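Long-range contacts in PaaA (Enterobacter agglomerans, PDB 5FF5), which belongs to the ThiF/E1-like adenylating family and takes part in building the bicyclic core of pantocin A by post-translational peptide modification: residues Lys11-His15 / Leu111-Asp117; Lys134-Met140 / Thr158-Asp163. All coordinates share one frame; numbering follows the deposited sequence.

Contact 1. Residues Lys11-His15 / Leu111-Asp117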
# COMPACT_ATOMS: atom_id res chain seq x y z
N LYS A 11 18.92 2.89 21.81
CA LYS A 11 18.33 3.59 20.66
C LYS A 11 17.04 2.88 20.30
O LYS A 11 17.05 1.86 19.62
CB LYS A 11 19.29 3.59 19.47
CG LYS A 11 19.00 4.62 18.41
CD LYS A 11 20.20 4.73 17.45
CE LYS A 11 19.89 5.54 16.18
NZ LYS A 11 20.73 5.10 15.00
N GLU A 12 15.93 3.49 20.71
CA GLU A 12 14.62 2.84 20.80
C GLU A 12 14.08 2.32 19.48
O GLU A 12 13.03 1.70 19.43
CB GLU A 12 13.61 3.80 21.44
CG GLU A 12 14.24 4.58 22.60
CD GLU A 12 13.24 5.11 23.61
OE1 GLU A 12 13.09 6.35 23.70
OE2 GLU A 12 12.63 4.27 24.32
N SER A 13 14.81 2.58 18.41
CA SER A 13 14.53 1.94 17.14
C SER A 13 15.01 0.49 17.11
O SER A 13 14.36 -0.38 16.52
CB SER A 13 15.18 2.73 16.01
OG SER A 13 16.42 3.28 16.41
N HIS A 14 16.13 0.23 17.77
CA HIS A 14 16.78 -1.08 17.66
C HIS A 14 16.40 -2.08 18.75
O HIS A 14 16.36 -1.77 19.93
CB HIS A 14 18.30 -0.93 17.65
CG HIS A 14 18.80 -0.05 16.55
ND1 HIS A 14 18.78 1.32 16.64
CD2 HIS A 14 19.30 -0.34 15.33
CE1 HIS A 14 19.27 1.84 15.53
NE2 HIS A 14 19.59 0.85 14.71
N HIS A 15 16.16 -3.30 18.30
CA HIS A 15 15.91 -4.41 19.17
C HIS A 15 17.27 -4.95 19.51
O HIS A 15 18.21 -4.76 18.75
CB HIS A 15 15.09 -5.47 18.47
CG HIS A 15 13.62 -5.36 18.68
ND1 HIS A 15 13.07 -5.15 19.93
CD2 HIS A 15 12.58 -5.43 17.82
CE1 HIS A 15 11.75 -5.11 19.83
NE2 HIS A 15 11.43 -5.27 18.55
N LEU A 111 10.94 5.61 13.68
CA LEU A 111 11.78 4.45 14.02
C LEU A 111 12.42 3.87 12.79
O LEU A 111 13.58 3.49 12.80
CB LEU A 111 10.99 3.34 14.70
CG LEU A 111 10.34 3.63 16.04
CD1 LEU A 111 9.69 2.37 16.53
CD2 LEU A 111 11.33 4.18 17.04
N GLN A 112 11.66 3.79 11.71
CA GLN A 112 12.19 3.26 10.46
C GLN A 112 13.33 4.10 9.91
O GLN A 112 14.28 3.54 9.38
CB GLN A 112 11.07 3.16 9.45
CG GLN A 112 11.52 2.80 8.07
CD GLN A 112 10.34 2.76 7.10
OE1 GLN A 112 9.26 2.26 7.45
NE2 GLN A 112 10.54 3.30 5.90
N PHE A 113 13.26 5.43 10.05
CA PHE A 113 14.36 6.30 9.63
C PHE A 113 15.57 6.02 10.51
O PHE A 113 16.69 5.89 10.03
CB PHE A 113 14.01 7.80 9.72
CG PHE A 113 12.77 8.20 8.97
CD1 PHE A 113 12.40 7.56 7.81
CD2 PHE A 113 11.95 9.19 9.48
CE1 PHE A 113 11.25 7.92 7.17
CE2 PHE A 113 10.81 9.54 8.84
CZ PHE A 113 10.45 8.91 7.70
N SER A 114 15.32 5.93 11.81
CA SER A 114 16.41 5.78 12.77
C SER A 114 17.16 4.48 12.55
O SER A 114 18.32 4.33 12.94
CB SER A 114 15.88 5.82 14.20
OG SER A 114 16.94 5.69 15.13
N LEU A 115 16.49 3.54 11.90
CA LEU A 115 17.05 2.23 11.64
C LEU A 115 18.09 2.20 10.53
O LEU A 115 19.12 1.56 10.66
CB LEU A 115 15.92 1.26 11.31
CG LEU A 115 16.15 -0.21 11.58
CD1 LEU A 115 16.27 -0.39 13.09
CD2 LEU A 115 15.00 -1.00 10.99
N ILE A 116 17.83 2.91 9.43
CA ILE A 116 18.78 2.88 8.33
C ILE A 116 19.69 4.08 8.39
O ILE A 116 20.83 4.00 7.99
CB ILE A 116 18.10 2.82 6.98
CG1 ILE A 116 17.14 1.63 6.94
CG2 ILE A 116 19.15 2.66 5.89
CD1 ILE A 116 16.92 1.09 5.55
N ASP A 117 19.15 5.21 8.81
CA ASP A 117 19.95 6.39 9.08
C ASP A 117 21.10 6.66 8.09
O ASP A 117 22.25 6.74 8.49
CB ASP A 117 20.55 6.27 10.46
CG ASP A 117 20.87 7.60 11.06
OD1 ASP A 117 21.09 8.55 10.28
OD2 ASP A 117 20.95 7.69 12.30

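Contact 2. Residues Lys134-Met140 / Thr158-Asp163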
# COMPACT_ATOMS: atom_id res chain seq x y z
N LYS A 134 7.03 20.59 0.33
CA LYS A 134 5.79 20.95 -0.36
C LYS A 134 5.68 20.17 -1.65
O LYS A 134 6.49 20.34 -2.56
CB LYS A 134 5.73 22.45 -0.68
CG LYS A 134 5.74 23.36 0.53
CD LYS A 134 5.25 24.75 0.15
CE LYS A 134 4.09 24.65 -0.83
NZ LYS A 134 3.54 25.99 -1.17
N VAL A 135 4.66 19.34 -1.75
CA VAL A 135 4.52 18.48 -2.90
C VAL A 135 3.30 18.93 -3.66
O VAL A 135 2.26 19.19 -3.06
CB VAL A 135 4.44 16.98 -2.49
CG1 VAL A 135 4.33 16.06 -3.67
CG2 VAL A 135 5.67 16.64 -1.71
N ALA A 136 3.45 19.08 -4.97
CA ALA A 136 2.36 19.49 -5.84
C ALA A 136 1.96 18.30 -6.68
O ALA A 136 2.80 17.63 -7.26
CB ALA A 136 2.74 20.66 -6.71
N ILE A 137 0.67 18.02 -6.71
CA ILE A 137 0.15 16.86 -7.40
C ILE A 137 -0.81 17.30 -8.47
O ILE A 137 -1.77 18.02 -8.21
CB ILE A 137 -0.54 15.88 -6.43
CG1 ILE A 137 0.38 15.60 -5.24
CG2 ILE A 137 -0.84 14.58 -7.11
CD1 ILE A 137 -0.26 14.72 -4.18
N PHE A 138 -0.52 16.91 -9.71
CA PHE A 138 -1.31 17.34 -10.84
C PHE A 138 -2.33 16.29 -11.19
O PHE A 138 -2.03 15.35 -11.89
CB PHE A 138 -0.39 17.67 -12.03
CG PHE A 138 0.32 18.99 -11.88
CD1 PHE A 138 -0.25 20.15 -12.36
CD2 PHE A 138 1.52 19.07 -11.20
CE1 PHE A 138 0.38 21.36 -12.20
CE2 PHE A 138 2.15 20.27 -11.02
CZ PHE A 138 1.58 21.42 -11.53
N GLY A 139 -3.54 16.46 -10.69
CA GLY A 139 -4.63 15.57 -11.03
C GLY A 139 -5.04 14.66 -9.88
O GLY A 139 -4.21 13.91 -9.35
N MSE A 140 -6.31 14.71 -9.49
CA MSE A 140 -6.77 13.90 -8.38
C MSE A 140 -7.66 12.72 -8.82
O MSE A 140 -8.70 12.43 -8.22
CB MSE A 140 -7.50 14.78 -7.37
CG MSE A 140 -6.57 15.77 -6.67
SE MSE A 140 -5.22 14.96 -5.48
CE MSE A 140 -3.68 15.14 -6.65
N THR A 158 3.19 20.30 3.14
CA THR A 158 2.11 20.97 2.42
C THR A 158 1.75 20.21 1.15
O THR A 158 2.61 19.69 0.45
CB THR A 158 2.48 22.40 2.05
OG1 THR A 158 2.95 23.10 3.21
CG2 THR A 158 1.27 23.13 1.46
N LEU A 159 0.46 20.16 0.84
CA LEU A 159 -0.00 19.54 -0.38
C LEU A 159 -0.66 20.56 -1.28
O LEU A 159 -1.55 21.27 -0.84
CB LEU A 159 -0.98 18.40 -0.07
CG LEU A 159 -0.41 17.04 0.33
CD1 LEU A 159 -1.53 16.07 0.60
CD2 LEU A 159 0.49 16.48 -0.76
N ARG A 160 -0.19 20.66 -2.52
CA ARG A 160 -0.85 21.48 -3.54
C ARG A 160 -1.62 20.58 -4.47
O ARG A 160 -1.01 19.84 -5.23
CB ARG A 160 0.14 22.28 -4.37
CG ARG A 160 1.06 23.17 -3.60
CD ARG A 160 1.97 23.95 -4.53
NE ARG A 160 1.30 25.07 -5.18
CZ ARG A 160 1.14 26.27 -4.62
NH1 ARG A 160 1.60 26.48 -3.39
NH2 ARG A 160 0.53 27.24 -5.28
N LEU A 161 -2.95 20.65 -4.43
CA LEU A 161 -3.77 19.80 -5.29
C LEU A 161 -4.31 20.62 -6.44
O LEU A 161 -4.85 21.69 -6.22
CB LEU A 161 -4.91 19.16 -4.51
CG LEU A 161 -4.57 18.49 -3.19
CD1 LEU A 161 -5.86 18.04 -2.58
CD2 LEU A 161 -3.63 17.33 -3.42
N ILE A 162 -4.18 20.08 -7.65
CA ILE A 162 -4.60 20.77 -8.87
C ILE A 162 -5.62 19.93 -9.62
O ILE A 162 -5.27 18.89 -10.15
CB ILE A 162 -3.39 21.01 -9.82
CG1 ILE A 162 -2.13 21.38 -9.03
CG2 ILE A 162 -3.73 21.98 -10.91
CD1 ILE A 162 -2.37 22.38 -7.93
N ASP A 163 -6.86 20.37 -9.71
CA ASP A 163 -7.86 19.58 -10.41
C ASP A 163 -9.19 20.31 -10.64
O ASP A 163 -9.71 20.99 -9.75
CB ASP A 163 -8.10 18.29 -9.64
CG ASP A 163 -8.91 17.29 -10.42
OD1 ASP A 163 -10.14 17.49 -10.54
OD2 ASP A 163 -8.32 16.29 -10.88

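Contact 1. Residues Lys11-His15 / Leu111-Asp117
Lys11 NZ lies near three oxygens at the C-terminal end of helix 107-116, and its hydrogen bond there is to the backbone O of Ser114 (3.3 Å), in the carbonyl plane. Asp117 OD2 makes a long salt bridge to the same NZ at 3.7 Å. Lys86 O adds a weak bond. The lysine gets there by reaching straight out: CG is anti to the backbone N (chi1 -161°) and the chain stays extended to NZ. The stronger polar partners of Asp117 lie outside the pair, where its OD1 bonds Tyr126 OH and Gln121 N.

Two hydroxyls meet beside the lysine chain. Ser13 OG and Ser114 OG are hydrogen-bonded at 2.8 Å, and either could be the donor. Both serines are buried, and this bond gives each hydroxyl a partner. A chi1 of -179° puts Ser114 OG opposite its own backbone N and turns it to the loop.

The His14 ring lies next to this pair. Leu115 CD1 sits over one ring face in a CH-pi contact, 4.1 Å from the ring centroid and offset toward the rim. Lys11 O lies in the ring plane at its edge and accepts a weak bond from His14 ND1 at 3.5 Å, which may help to orient the ring. The same Lys11 O receives the backbone bond from His14 N at 2.6 Å, which closes a type I beta turn from Lys11 to His14. One turn earlier in the helix, Leu111 CD2 packs against Glu12 O at 3.8 Å.

The contact brings the loop before strand 16-18 onto the last turns of helix 107-116. It thus ties the N-terminal region to the ThiF-family part. Helix 123-131 touches Ser114 through Pro123 and Phe113 through Gln127, and the second subunit adds its Trp323 against Leu115.

Contact 2. Residues Lys134-Met140 / Thr158-Asp163
Backbone hydrogen bonds pair Val135 and Ile137 with Thr158, Arg160 and Ile162 as neighbouring parallel strands. Val135 N bonds Thr158 O at 3.0 Å, and Val135 O takes Arg160 N at 2.9 Å. The ladder continues with Ile137 N to Arg160 O and Ile162 N to Ile137 O. It ends in a weak bond from Gly139 N to Ile162 O. The strand axes run 4.8 Å apart at 17°.

One side-chain bond extends the pairing past the strands. Asp163 OD2 accepts Met140 N at 2.9 Å, on its anti side and 34° out of the carboxylate plane. The Asp163 CG lies anti to its own backbone N (chi1 -169°), which carries the carboxylate across to the turn after Gly139. Asp163 OD1 is taken by Asp165 N.

The charged groups lie on the face with Ala136 and Phe138. Lys134 runs beside Thr158, then bends at CD, and its NZ comes to the edge of the Arg160 guanidinium. The two cations do not bond each other. Lys134 NZ forms a salt bridge with Asp224 and Arg160 NH1 with Glu205; the crossed pairs are long and weak. These carboxylates probably offset the charge.

Apolar contacts occur on both faces. On the charged face Ile162 CG1 sits over the Phe138 ring, 4.2 Å from its centroid, in a CH-pi contact. On the other face Ile137 CD1 meets Leu159 CD2 at 3.9 Å. Selenomethionine Met140 packs against Leu161, though the exact placing of its end is doubtful.

Helix 142-153 links the strands in a beta-alpha-beta unit of Rossmann type. Gly139 opens a GxGxxG-like sequence, which in Rossmann-type folds often marks a nucleotide site; that role is probable here, not established. Helices 142-153 and 187-198 pack on the Ile137 and Leu159 face. Strands 227-229 and 203-207 flank the pair in the sheet.

Overall arrangement
The two contacts share no helix or strand. They lie on opposite sides of the chain's centre, with their own centres 31 Å apart and nearest atoms about 13 Å apart. Both are largely buried, but differently. Contact 2 is inside the central sheet of the ThiF-family part, and no other chain touches it. Contact 1 joins the N-terminal region to that part, and the second subunit reaches it. Contact 2 rests on a regular backbone ladder with apolar layers; its lysine and arginine lie toward the start of the strands, and an aspartate bond closes the other end. Contact 1 has no backbone-to-backbone bond across it and depends on side chains of a loop docking on a helix.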